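Local atomic coordinates of putative exported protein (Bacteroides fragilis, PDB entry 3FZX), a protein that binds calcium ions and, as a putative exported protein with a LolA/LolB-like barrel, probably holds a lipid or another apolar molecule. Residues 9-13 against 189-194; 31-37 against 53-59; 109-113 against 163-167. Numbering follows the deposited sequence.

Contact 1 (9-13 against 189-194); sequences FFFPN and YAPNIG
Segment 9-13 is an irregular strip pressed on the turn that joins strands 180-190 and 194-202. F10 (phi/psi -89/61) centres an inverse gamma turn, its F11 N to F9 O bond weak at 3.0 Å. Opposite, N192 is left-handed (66/10), and I193 and G194 both face A190 in a classic beta bulge. CA atoms of F10 and P191, F11 and G194, and P12 and N192 lie 4.3 to 4.4 Å apart. N192 N donates to F9 O (2.8 Å, 165°). G194 CA approaches F10 O to 3.1 Å; at 96/-136 a CB would jam against I193 O, so glycine fits best. The F10 ring (chi1 m) receives the edge of Y189 (chi1 p) on its face, centroids 5.0 Å apart, planes at 82°; Y189 OH hydrogen-bonds to P109 O. N13 ND2 donates to N192 OD1 (3.0 Å) and F11 O (3.1 Å), and water 1 joins F9 N to N192 OD1. Polar bonding here is largely independent of side-chain identity except at the asparagines, leaving sequence-specific apolar packing to F10 and Y189.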
loop_
_atom_site.group_PDB
_atom_site.type_symbol
_atom_site.label_atom_id
_atom_site.label_comp_id
_atom_site.label_asym_id
_atom_site.label_seq_id
_atom_site.Cartn_x
_atom_site.Cartn_y
_atom_site.Cartn_z
ATOM N N PHE A 9 11.847 -6.976 -12.878
ATOM C CA PHE A 9 10.537 -6.389 -12.600
ATOM C C PHE A 9 9.513 -7.508 -12.811
ATOM O O PHE A 9 9.262 -7.915 -13.935
ATOM C CB PHE A 9 10.321 -5.187 -13.543
ATOM C CG PHE A 9 9.186 -4.289 -13.155
ATOM C CD1 PHE A 9 7.908 -4.521 -13.634
ATOM C CD2 PHE A 9 9.404 -3.183 -12.351
ATOM C CE1 PHE A 9 6.848 -3.694 -13.285
ATOM C CE2 PHE A 9 8.354 -2.334 -11.983
ATOM C CZ PHE A 9 7.070 -2.574 -12.466
ATOM N N PHE A 10 8.914 -7.997 -11.729
ATOM C CA PHE A 10 8.048 -9.187 -11.775
ATOM C C PHE A 10 6.587 -8.875 -12.053
ATOM O O PHE A 10 5.734 -9.168 -11.245
ATOM C CB PHE A 10 8.198 -9.932 -10.444
ATOM C CG PHE A 10 9.587 -10.384 -10.211
ATOM C CD1 PHE A 10 10.142 -11.354 -11.042
ATOM C CD2 PHE A 10 10.386 -9.782 -9.256
ATOM C CE1 PHE A 10 11.449 -11.771 -10.877
ATOM C CE2 PHE A 10 11.696 -10.184 -9.089
ATOM C CZ PHE A 10 12.229 -11.191 -9.900
ATOM N N PHE A 11 6.323 -8.275 -13.211
ATOM C CA PHE A 11 4.981 -7.854 -13.615
ATOM C C PHE A 11 5.081 -7.305 -15.042
ATOM O O PHE A 11 6.119 -6.795 -15.431
ATOM C CB PHE A 11 4.431 -6.746 -12.667
ATOM C CG PHE A 11 2.941 -6.552 -12.771
ATOM C CD1 PHE A 11 2.067 -7.475 -12.180
ATOM C CD2 PHE A 11 2.407 -5.468 -13.438
ATOM C CE1 PHE A 11 0.690 -7.327 -12.274
ATOM C CE2 PHE A 11 1.012 -5.284 -13.526
ATOM C CZ PHE A 11 0.154 -6.220 -12.963
ATOM N N PRO A 12 4.020 -7.415 -15.847
ATOM C CA PRO A 12 4.147 -6.798 -17.163
ATOM C C PRO A 12 4.400 -5.299 -17.065
ATOM O O PRO A 12 3.916 -4.645 -16.147
ATOM C CB PRO A 12 2.790 -7.064 -17.804
ATOM C CG PRO A 12 1.894 -7.364 -16.670
ATOM C CD PRO A 12 2.742 -8.126 -15.724
ATOM N N ASN A 13 5.170 -4.773 -18.006
ATOM C CA ASN A 13 5.516 -3.382 -17.986
ATOM C C ASN A 13 5.432 -2.624 -19.317
ATOM O O ASN A 13 5.819 -1.482 -19.360
ATOM C CB ASN A 13 6.877 -3.218 -17.281
ATOM C CG ASN A 13 7.921 -4.119 -17.830
ATOM O OD1 ASN A 13 8.559 -3.760 -18.787
ATOM N ND2 ASN A 13 8.105 -5.309 -17.231
ATOM N N TYR A 189 6.745 -17.217 -9.705
ATOM C CA TYR A 189 6.747 -15.927 -10.394
ATOM C C TYR A 189 7.953 -15.734 -11.295
ATOM O O TYR A 189 9.009 -16.331 -11.086
ATOM C CB TYR A 189 6.605 -14.770 -9.416
ATOM C CG TYR A 189 7.721 -14.598 -8.409
ATOM C CD1 TYR A 189 7.672 -15.241 -7.161
ATOM C CD2 TYR A 189 8.801 -13.752 -8.670
ATOM C CE1 TYR A 189 8.691 -15.067 -6.222
ATOM C CE2 TYR A 189 9.829 -13.564 -7.726
ATOM C CZ TYR A 189 9.762 -14.215 -6.511
ATOM O OH TYR A 189 10.728 -13.995 -5.572
ATOM N N ALA A 190 7.747 -14.888 -12.302
ATOM C CA ALA A 190 8.688 -14.694 -13.388
ATOM C C ALA A 190 8.771 -13.229 -13.790
ATOM O O ALA A 190 7.786 -12.477 -13.655
ATOM C CB ALA A 190 8.269 -15.533 -14.624
ATOM N N PRO A 191 9.945 -12.816 -14.306
ATOM C CA PRO A 191 10.157 -11.468 -14.830
ATOM C C PRO A 191 9.164 -11.124 -15.916
ATOM O O PRO A 191 8.877 -11.966 -16.766
ATOM C CB PRO A 191 11.553 -11.544 -15.449
ATOM C CG PRO A 191 12.239 -12.714 -14.781
ATOM C CD PRO A 191 11.192 -13.615 -14.251
ATOM N N ASN A 192 8.665 -9.886 -15.871
ATOM C CA ASN A 192 7.756 -9.299 -16.828
ATOM C C ASN A 192 6.349 -9.946 -16.871
ATOM O O ASN A 192 5.558 -9.628 -17.736
ATOM C CB ASN A 192 8.388 -9.239 -18.237
ATOM C CG ASN A 192 9.793 -8.640 -18.231
ATOM O OD1 ASN A 192 10.033 -7.582 -17.659
ATOM N ND2 ASN A 192 10.721 -9.318 -18.861
ATOM N N ILE A 193 6.035 -10.815 -15.924
ATOM C CA ILE A 193 4.721 -11.490 -15.889
ATOM C C ILE A 193 4.094 -11.390 -14.518
ATOM O O ILE A 193 2.949 -10.999 -14.391
ATOM C CB ILE A 193 4.845 -12.988 -16.248
ATOM C CG1 ILE A 193 5.493 -13.178 -17.619
ATOM C CG2 ILE A 193 3.477 -13.667 -16.274
ATOM C CD1 ILE A 193 5.958 -14.641 -17.833
ATOM N N GLY A 194 4.864 -11.685 -13.478
ATOM C CA GLY A 194 4.336 -11.788 -12.120
ATOM C C GLY A 194 4.058 -13.245 -11.839
ATOM O O GLY A 194 4.852 -14.126 -12.218
HETATM O O HOH W 1 12.157 -7.703 -15.563
#

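Contact 2 (31-37 against 53-59); sequences TNILVYR and NYTFADA
At the apolar centre, L34 (chi1 t, chi2 p) sets CD1 over the F56 ring (chi1 m), 3.5 Å from its centroid and 7° off the normal, a CH-pi contact. On the same face L34 CD1 lies 4.2 Å from Y54 CB, and Y36 CD1 (chi1 m) 3.8 Å from Y54 CB. I33, V35, R37, N53, T55 and A57 occupy the other face. The backbones are extended and antiparallel, axes 4.5 Å apart at closest with N-to-C directions at 158°. Hydrogen-bonded pairs are I33 with A57, V35 with T55 and R37 with N53, CA atoms 5.2 Å apart; the non-hydrogen-bonded pairs N32 with D58, L34 with F56 and Y36 with Y54 close to 4.2-4.7 Å. Each hydrogen-bonded pair exchanges two N-H...O bonds of 2.8 to 3.0 Å, such as V35 N to T55 O and T55 N to V35 O, both 2.9 Å. At one polar end N32 ND2 adds a bond to A57 O (3.1 Å); at the other R37 NH2 stands 2.6 Å from N53 OD1, while R37 NH1 forms a salt bridge with D39. Water 2 donates to V35 O and N53 O. This is the regular ladder of a beta hairpin, 30-44 with 47-58, flanked in the barrel by strands 18-25 and 63-74; helix 89-94 covers N32 and F56 through L92.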
loop_
_atom_site.group_PDB
_atom_site.type_symbol
_atom_site.label_atom_id
_atom_site.label_comp_id
_atom_site.label_asym_id
_atom_site.label_seq_id
_atom_site.Cartn_x
_atom_site.Cartn_y
_atom_site.Cartn_z
ATOM N N THR A 31 -13.321 -21.569 -12.155
ATOM C CA THR A 31 -14.209 -20.707 -11.354
ATOM C C THR A 31 -14.110 -19.232 -11.744
ATOM O O THR A 31 -15.113 -18.528 -11.806
ATOM C CB THR A 31 -13.927 -20.845 -9.808
ATOM O OG1 THR A 31 -12.606 -20.374 -9.476
ATOM C CG2 THR A 31 -14.043 -22.297 -9.364
ATOM N N ASN A 32 -12.905 -18.742 -12.020
ATOM C CA ASN A 32 -12.734 -17.311 -12.281
ATOM C C ASN A 32 -11.620 -17.020 -13.240
ATOM O O ASN A 32 -10.710 -17.834 -13.421
ATOM C CB ASN A 32 -12.461 -16.538 -10.971
ATOM C CG ASN A 32 -13.593 -16.664 -9.963
ATOM O OD1 ASN A 32 -13.655 -17.631 -9.213
ATOM N ND2 ASN A 32 -14.499 -15.707 -9.965
ATOM N N ILE A 33 -11.697 -15.834 -13.835
ATOM C CA ILE A 33 -10.680 -15.357 -14.766
ATOM C C ILE A 33 -10.226 -13.989 -14.298
ATOM O O ILE A 33 -11.076 -13.120 -14.074
ATOM C CB ILE A 33 -11.239 -15.218 -16.181
ATOM C CG1 ILE A 33 -11.854 -16.550 -16.647
ATOM C CG2 ILE A 33 -10.139 -14.703 -17.138
ATOM C CD1 ILE A 33 -12.680 -16.418 -17.906
ATOM N N LEU A 34 -8.906 -13.814 -14.125
ATOM C CA LEU A 34 -8.327 -12.534 -13.718
ATOM C C LEU A 34 -7.550 -11.944 -14.901
ATOM O O LEU A 34 -6.711 -12.627 -15.518
ATOM C CB LEU A 34 -7.392 -12.717 -12.517
ATOM C CG LEU A 34 -6.615 -11.467 -12.035
ATOM C CD1 LEU A 34 -7.564 -10.279 -11.631
ATOM C CD2 LEU A 34 -5.631 -11.814 -10.888
ATOM N N VAL A 35 -7.817 -10.678 -15.205
ATOM C CA VAL A 35 -7.201 -9.991 -16.347
ATOM C C VAL A 35 -6.560 -8.705 -15.856
ATOM O O VAL A 35 -7.234 -7.881 -15.213
ATOM C CB VAL A 35 -8.238 -9.610 -17.428
ATOM C CG1 VAL A 35 -7.526 -8.996 -18.642
ATOM C CG2 VAL A 35 -9.064 -10.808 -17.850
ATOM N N TYR A 36 -5.267 -8.548 -16.130
ATOM C CA TYR A 36 -4.541 -7.328 -15.818
ATOM C C TYR A 36 -4.222 -6.635 -17.129
ATOM O O TYR A 36 -3.845 -7.301 -18.099
ATOM C CB TYR A 36 -3.209 -7.655 -15.154
ATOM C CG TYR A 36 -3.273 -8.152 -13.746
ATOM C CD1 TYR A 36 -3.672 -7.304 -12.708
ATOM C CD2 TYR A 36 -2.852 -9.441 -13.419
ATOM C CE1 TYR A 36 -3.687 -7.745 -11.360
ATOM C CE2 TYR A 36 -2.864 -9.893 -12.095
ATOM C CZ TYR A 36 -3.283 -9.045 -11.066
ATOM O OH TYR A 36 -3.289 -9.500 -9.755
ATOM N N ARG A 37 -4.355 -5.315 -17.170
ATOM C CA ARG A 37 -3.904 -4.534 -18.318
ATOM C C ARG A 37 -3.034 -3.354 -17.843
ATOM O O ARG A 37 -3.464 -2.553 -16.988
ATOM C CB ARG A 37 -5.086 -4.040 -19.149
ATOM C CG ARG A 37 -4.659 -3.277 -20.415
ATOM C CD ARG A 37 -5.831 -2.675 -21.206
ATOM N NE ARG A 37 -6.846 -2.005 -20.387
ATOM C CZ ARG A 37 -6.743 -0.785 -19.849
ATOM N NH1 ARG A 37 -5.645 -0.037 -20.000
ATOM N NH2 ARG A 37 -7.760 -0.313 -19.133
ATOM N N ASN A 53 -4.843 -1.835 -14.618
ATOM C CA ASN A 53 -6.246 -2.118 -14.301
ATOM C C ASN A 53 -6.451 -3.620 -14.180
ATOM O O ASN A 53 -5.925 -4.368 -15.002
ATOM C CB ASN A 53 -7.151 -1.633 -15.419
ATOM C CG ASN A 53 -7.047 -0.147 -15.643
ATOM O OD1 ASN A 53 -6.954 0.305 -16.778
ATOM N ND2 ASN A 53 -7.036 0.623 -14.572
ATOM N N TYR A 54 -7.203 -4.056 -13.169
ATOM C CA TYR A 54 -7.560 -5.467 -13.019
ATOM C C TYR A 54 -9.054 -5.635 -13.141
ATOM O O TYR A 54 -9.814 -4.720 -12.798
ATOM C CB TYR A 54 -7.083 -6.065 -11.696
ATOM C CG TYR A 54 -7.683 -5.471 -10.438
ATOM C CD1 TYR A 54 -8.920 -5.910 -9.944
ATOM C CD2 TYR A 54 -6.999 -4.499 -9.719
ATOM C CE1 TYR A 54 -9.471 -5.369 -8.776
ATOM C CE2 TYR A 54 -7.541 -3.953 -8.551
ATOM C CZ TYR A 54 -8.772 -4.396 -8.090
ATOM O OH TYR A 54 -9.275 -3.868 -6.933
ATOM N N THR A 55 -9.439 -6.802 -13.665
ATOM C CA THR A 55 -10.802 -7.293 -13.685
ATOM C C THR A 55 -10.811 -8.754 -13.212
ATOM O O THR A 55 -9.961 -9.558 -13.599
ATOM C CB THR A 55 -11.401 -7.205 -15.055
ATOM O OG1 THR A 55 -11.451 -5.834 -15.424
ATOM C CG2 THR A 55 -12.809 -7.738 -15.066
ATOM N N PHE A 56 -11.735 -9.037 -12.301
ATOM C CA PHE A 56 -12.010 -10.364 -11.787
ATOM C C PHE A 56 -13.373 -10.696 -12.366
ATOM O O PHE A 56 -14.318 -9.943 -12.195
ATOM C CB PHE A 56 -12.141 -10.368 -10.255
ATOM C CG PHE A 56 -10.843 -10.380 -9.504
ATOM C CD1 PHE A 56 -10.184 -11.585 -9.245
ATOM C CD2 PHE A 56 -10.301 -9.207 -8.997
ATOM C CE1 PHE A 56 -8.966 -11.609 -8.526
ATOM C CE2 PHE A 56 -9.088 -9.223 -8.296
ATOM C CZ PHE A 56 -8.429 -10.427 -8.046
ATOM N N ALA A 57 -13.465 -11.801 -13.080
ATOM C CA ALA A 57 -14.744 -12.277 -13.596
ATOM C C ALA A 57 -14.957 -13.724 -13.190
ATOM O O ALA A 57 -14.040 -14.393 -12.726
ATOM C CB ALA A 57 -14.800 -12.130 -15.107
ATOM N N ASP A 58 -16.189 -14.192 -13.340
ATOM C CA ASP A 58 -16.505 -15.600 -13.098
ATOM C C ASP A 58 -16.218 -16.386 -14.383
ATOM O O ASP A 58 -15.813 -15.796 -15.389
ATOM C CB ASP A 58 -17.973 -15.780 -12.627
ATOM C CG ASP A 58 -19.020 -15.358 -13.684
ATOM O OD1 ASP A 58 -18.709 -15.247 -14.901
ATOM O OD2 ASP A 58 -20.184 -15.132 -13.276
ATOM N N ALA A 59 -16.459 -17.701 -14.351
ATOM C CA ALA A 59 -16.179 -18.592 -15.481
ATOM C C ALA A 59 -16.981 -18.231 -16.720
ATOM O O ALA A 59 -16.537 -18.504 -17.816
ATOM C CB ALA A 59 -16.401 -20.070 -15.104
HETATM O O HOH W 2 -8.204 -5.446 -16.688
#

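Contact 3 (109-113 against 163-167); sequences PDAFS and FYCTK
P109 opens an irregular loop segment whose carbonyl, not its ring, serves the contact: P109 O accepts from water 3 at 3.0 Å, and Y189 OH also hydrogen-bonds to P109 O. D110 (chi1 t) keeps its side chain at least 6.5 Å from 163-167; D110 OD1 accepts from S113 N at 3.0 Å (140°) in an Asx motif that turns the backbone after D110. A111 (phi/psi -62/-37) directs CB toward the strand and brings it to 3.4 Å from T166 OG1; the CA atoms of A111 and T166, 6.8 Å apart, are the nearest in register, a spacing too wide for strand pairing. A111 N gives its proton to water 3 (2.8 Å), which also lies 2.5 Å from T166 OG1, so this water bridges loop backbone and threonine side chain. Segment 163-167 is part of strand 161-175, which lies between strands 136-158 and 180-190 of the antiparallel barrel, and the loop after strand 99-107 covers it without adding another strand. F112 (-64/-29, chi1 m) has the largest share of the buried surface, 86 of 211 Å²: T166 OG1 sits over one face of its ring, 3.2 Å from F112 CZ, and C165 C lies near the ring plane at 3.6 Å from F112 CZ. F112 CE1 meets Y164 CD2 (chi1 t) at 3.5 Å, rim to rim, with centroids 5.9 Å apart and planes at 52°; Y164 OH hydrogen-bonds to T153 OG1.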
loop_
_atom_site.group_PDB
_atom_site.type_symbol
_atom_site.label_atom_id
_atom_site.label_comp_id
_atom_site.label_asym_id
_atom_site.label_seq_id
_atom_site.Cartn_x
_atom_site.Cartn_y
_atom_site.Cartn_z
ATOM N N PRO A 109 11.624 -10.888 -4.002
ATOM C CA PRO A 109 13.046 -10.901 -4.271
ATOM C C PRO A 109 13.421 -11.520 -5.603
ATOM O O PRO A 109 12.705 -12.372 -6.171
ATOM C CB PRO A 109 13.639 -11.738 -3.143
ATOM C CG PRO A 109 12.564 -12.061 -2.217
ATOM C CD PRO A 109 11.256 -11.708 -2.840
ATOM N N ASP A 110 14.577 -11.083 -6.070
ATOM C CA ASP A 110 15.148 -11.495 -7.332
ATOM C C ASP A 110 16.152 -12.613 -7.060
ATOM O O ASP A 110 17.339 -12.358 -6.845
ATOM C CB ASP A 110 15.821 -10.277 -7.967
ATOM C CG ASP A 110 16.436 -10.567 -9.306
ATOM O OD1 ASP A 110 16.386 -11.735 -9.771
ATOM O OD2 ASP A 110 16.951 -9.593 -9.891
ATOM N N ALA A 111 15.653 -13.843 -7.041
ATOM C CA ALA A 111 16.471 -15.051 -6.848
ATOM C C ALA A 111 17.484 -15.188 -7.966
ATOM O O ALA A 111 18.638 -15.581 -7.749
ATOM C CB ALA A 111 15.584 -16.289 -6.821
ATOM N N PHE A 112 17.027 -14.814 -9.157
ATOM C CA PHE A 112 17.759 -14.988 -10.411
ATOM C C PHE A 112 19.036 -14.178 -10.443
ATOM O O PHE A 112 19.969 -14.578 -11.117
ATOM C CB PHE A 112 16.882 -14.626 -11.633
ATOM C CG PHE A 112 15.481 -15.248 -11.627
ATOM C CD1 PHE A 112 15.286 -16.589 -11.963
ATOM C CD2 PHE A 112 14.350 -14.464 -11.325
ATOM C CE1 PHE A 112 13.973 -17.157 -11.980
ATOM C CE2 PHE A 112 13.030 -15.033 -11.344
ATOM C CZ PHE A 112 12.855 -16.376 -11.678
ATOM N N SER A 113 19.083 -13.045 -9.742
ATOM C CA SER A 113 20.320 -12.284 -9.624
ATOM C C SER A 113 20.945 -12.512 -8.254
ATOM O O SER A 113 22.143 -12.685 -8.178
ATOM C CB SER A 113 20.107 -10.793 -9.898
ATOM O OG SER A 113 19.890 -10.038 -8.717
ATOM N N PHE A 163 7.838 -20.897 -18.616
ATOM C CA PHE A 163 8.548 -19.783 -17.999
ATOM C C PHE A 163 9.430 -20.263 -16.836
ATOM O O PHE A 163 9.012 -21.088 -16.022
ATOM C CB PHE A 163 7.534 -18.747 -17.526
ATOM C CG PHE A 163 6.680 -18.224 -18.631
ATOM C CD1 PHE A 163 7.187 -17.288 -19.536
ATOM C CD2 PHE A 163 5.384 -18.685 -18.807
ATOM C CE1 PHE A 163 6.402 -16.820 -20.604
ATOM C CE2 PHE A 163 4.598 -18.229 -19.874
ATOM C CZ PHE A 163 5.098 -17.291 -20.758
ATOM N N TYR A 164 10.658 -19.761 -16.776
ATOM C CA TYR A 164 11.563 -20.040 -15.664
ATOM C C TYR A 164 11.113 -19.156 -14.522
ATOM O O TYR A 164 11.027 -17.932 -14.677
ATOM C CB TYR A 164 13.034 -19.771 -16.045
ATOM C CG TYR A 164 14.013 -20.429 -15.096
ATOM C CD1 TYR A 164 14.128 -21.814 -15.062
ATOM C CD2 TYR A 164 14.805 -19.685 -14.233
ATOM C CE1 TYR A 164 15.003 -22.455 -14.198
ATOM C CE2 TYR A 164 15.715 -20.324 -13.353
ATOM C CZ TYR A 164 15.797 -21.715 -13.358
ATOM O OH TYR A 164 16.654 -22.397 -12.526
ATOM N N CYS A 165 10.788 -19.783 -13.395
ATOM C CA CYS A 165 10.176 -19.117 -12.260
ATOM C C CYS A 165 10.906 -19.326 -10.951
ATOM O O CYS A 165 11.657 -20.300 -10.790
ATOM C CB CYS A 165 8.784 -19.710 -12.029
ATOM S SG CYS A 165 7.651 -19.277 -13.285
ATOM N N THR A 166 10.629 -18.422 -10.015
ATOM C CA THR A 166 10.985 -18.617 -8.614
ATOM C C THR A 166 9.762 -19.189 -7.895
ATOM O O THR A 166 8.661 -18.663 -8.045
ATOM C CB THR A 166 11.398 -17.286 -7.953
ATOM O OG1 THR A 166 12.659 -16.902 -8.494
ATOM C CG2 THR A 166 11.506 -17.429 -6.417
ATOM N N LYS A 167 9.977 -20.272 -7.145
ATOM C CA LYS A 167 8.932 -20.936 -6.362
ATOM C C LYS A 167 9.071 -20.575 -4.901
ATOM O O LYS A 167 10.142 -20.713 -4.319
ATOM C CB LYS A 167 9.026 -22.450 -6.485
ATOM C CG LYS A 167 7.905 -23.208 -5.741
ATOM C CD LYS A 167 8.044 -24.701 -5.910
ATOM C CE LYS A 167 7.054 -25.470 -5.056
ATOM N NZ LYS A 167 7.059 -26.945 -5.446
HETATM O O HOH W 3 13.244 -14.433 -8.250
#

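Overall arrangement
All three contacts reach one closed antiparallel barrel. Contacts 1 and 3, centres about 10 Å apart, adjoin through neighbouring strands 180-190 and 161-175: Y189 O lies 2.9 Å from T166 N and Y189 OH 2.6 Å from P109 O, both probable hydrogen bonds, while I193 CD1 packs 3.4 Å from F163 CD1. Contact 2 lies across the barrel from contact 3, centres about 25 Å apart, and meets contact 1 (centres about 17 Å apart) where F11 CZ is 4.0 Å from Y36 CD1. Contacts 1 and 3 both lie near calcium-binding residues, the T166 side chain being about 14 Å from a bound calcium ion; contact 2 is away from them.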